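Local coordinates for phosphate transport system protein phoU (PDB 2I0M) that probably helps to regulate phosphate uptake, acting as a zinc-binding, all-helical homodimer of the PhoU family, at residues A98-A103 / G188-F193. Numbering follows the deposited sequence.
With ZN (zinc ion), chain B.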
loop_
_atom_site.group_PDB
_atom_site.type_symbol
_atom_site.label_atom_id
_atom_site.label_comp_id
_atom_site.label_asym_id
_atom_site.label_seq_id
_atom_site.Cartn_x
_atom_site.Cartn_y
_atom_site.Cartn_z
ATOM N N ALA A 98 -8.989 6.635 9.178
ATOM C CA ALA A 98 -10.109 6.014 9.907
ATOM C C ALA A 98 -9.602 4.969 10.892
ATOM O O ALA A 98 -10.201 4.780 11.954
ATOM C CB ALA A 98 -11.127 5.368 8.945
ATOM N N GLY A 99 -8.510 4.291 10.528
ATOM C CA GLY A 99 -7.868 3.295 11.383
ATOM C C GLY A 99 -7.341 3.896 12.672
ATOM O O GLY A 99 -7.538 3.325 13.737
ATOM N N ILE A 100 -6.701 5.062 12.570
ATOM C CA ILE A 100 -6.233 5.839 13.732
ATOM C C ILE A 100 -7.403 6.285 14.626
ATOM O O ILE A 100 -7.320 6.253 15.861
ATOM C CB ILE A 100 -5.416 7.077 13.294
ATOM C CG1 ILE A 100 -4.098 6.657 12.652
ATOM C CG2 ILE A 100 -5.137 7.999 14.481
ATOM C CD1 ILE A 100 -3.116 7.827 12.361
ATOM N N ALA A 101 -8.491 6.695 13.988
ATOM C CA ALA A 101 -9.702 7.042 14.705
ATOM C C ALA A 101 -10.253 5.846 15.476
ATOM O O ALA A 101 -10.699 6.015 16.601
ATOM C CB ALA A 101 -10.750 7.624 13.749
ATOM N N LYS A 102 -10.198 4.645 14.893
ATOM C CA LYS A 102 -10.622 3.421 15.594
ATOM C C LYS A 102 -9.732 3.087 16.794
ATOM O O LYS A 102 -10.231 2.691 17.843
ATOM C CB LYS A 102 -10.684 2.218 14.652
ATOM C CG LYS A 102 -11.590 2.402 13.453
ATOM C CD LYS A 102 -11.699 1.116 12.660
ATOM C CE LYS A 102 -12.398 1.345 11.333
ATOM N NZ LYS A 102 -12.856 0.058 10.746
ATOM N N ALA A 103 -8.421 3.250 16.636
ATOM C CA ALA A 103 -7.487 3.040 17.740
ATOM C C ALA A 103 -7.731 4.020 18.903
ATOM O O ALA A 103 -7.495 3.677 20.055
ATOM C CB ALA A 103 -6.050 3.127 17.248
ATOM N N GLY A 188 1.729 2.509 12.654
ATOM C CA GLY A 188 1.639 1.737 11.420
ATOM C C GLY A 188 0.729 2.397 10.390
ATOM O O GLY A 188 0.991 2.325 9.177
ATOM N N HIS A 189 -0.340 3.037 10.865
ATOM C CA HIS A 189 -1.263 3.756 9.985
ATOM C C HIS A 189 -0.628 4.996 9.374
ATOM O O HIS A 189 -0.888 5.312 8.213
ATOM C CB HIS A 189 -2.551 4.134 10.711
ATOM C CG HIS A 189 -3.490 2.985 10.905
ATOM N ND1 HIS A 189 -3.906 2.182 9.866
ATOM C CD2 HIS A 189 -4.112 2.516 12.016
ATOM C CE1 HIS A 189 -4.724 1.251 10.328
ATOM N NE2 HIS A 189 -4.865 1.430 11.630
ATOM N N LEU A 190 0.192 5.689 10.158
ATOM C CA LEU A 190 0.917 6.864 9.697
ATOM C C LEU A 190 2.011 6.471 8.732
ATOM O O LEU A 190 2.233 7.150 7.728
ATOM C CB LEU A 190 1.538 7.628 10.878
ATOM C CG LEU A 190 0.660 8.621 11.637
ATOM C CD1 LEU A 190 1.377 9.173 12.859
ATOM C CD2 LEU A 190 0.237 9.748 10.701
ATOM N N GLU A 191 2.707 5.379 9.045
ATOM C CA GLU A 191 3.776 4.907 8.193
ATOM C C GLU A 191 3.214 4.530 6.803
ATOM O O GLU A 191 3.805 4.913 5.796
ATOM C CB GLU A 191 4.542 3.755 8.868
ATOM C CG GLU A 191 5.893 3.407 8.224
ATOM C CD GLU A 191 5.759 2.645 6.900
ATOM O OE1 GLU A 191 4.770 1.900 6.732
ATOM O OE2 GLU A 191 6.648 2.793 6.032
ATOM N N ARG A 192 2.080 3.813 6.763
ATOM C CA ARG A 192 1.369 3.475 5.511
ATOM C C ARG A 192 0.852 4.691 4.744
ATOM O O ARG A 192 1.042 4.785 3.530
ATOM C CB ARG A 192 0.186 2.526 5.759
ATOM C CG ARG A 192 0.537 1.199 6.344
ATOM C CD ARG A 192 1.305 0.353 5.364
ATOM N NE ARG A 192 0.412 -0.377 4.461
ATOM C CZ ARG A 192 0.029 0.074 3.274
ATOM N NH1 ARG A 192 0.473 1.248 2.828
ATOM N NH2 ARG A 192 -0.777 -0.656 2.526
ATOM N N PHE A 193 0.179 5.595 5.454
ATOM C CA PHE A 193 -0.235 6.903 4.928
ATOM C C PHE A 193 0.879 7.555 4.126
ATOM O O PHE A 193 0.681 7.941 2.979
ATOM C CB PHE A 193 -0.633 7.811 6.099
ATOM C CG PHE A 193 -1.210 9.136 5.704
ATOM C CD1 PHE A 193 -2.560 9.260 5.394
ATOM C CD2 PHE A 193 -0.423 10.279 5.719
ATOM C CE1 PHE A 193 -3.112 10.515 5.068
ATOM C CE2 PHE A 193 -0.960 11.533 5.388
ATOM C CZ PHE A 193 -2.308 11.645 5.064
HETATM ZN ZN ZN B . 7.542 4.229 4.988
#
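Gly99 and Ile100 of helix 74-105 pack against His189 and Leu190 of helix 177-209, an antiparallel helix-helix contact that joins the two PhoU sequence repeats of the chain. The local axes are 9.7 Å apart at their closest and run at 172°, and no hydrogen bond links the two segments. The His189 imidazole reaches to the backbone of the opposing helix, where Gly99 has no side chain to hold it off. CA of Gly99 lies over one ring face, displaced toward the rim and 3.5 Å from His189 NE2, in a CH-pi contact. A chi1 of -68° sets Ile100 CG1 anti to the carbonyl carbon, where it meets His189 CB at 3.5 Å; the two side chains run past each other in opposite directions. Farther along, Ile100 CD1 touches Leu190 CG at 3.9 Å, the two side chains crossing at about a right angle. Leu190 also packs on helix 117-136, and Ile100 on Leu31 of helix 5-35. Glu191 turns to another side of helix 177-209 and binds zinc through OE2, at a site that also includes Asp152, Asp156 and Asp195. Antiparallel packing of this kind, with histidine fitted over glycine, forms the seam between the two helical bundles of the PhoU fold.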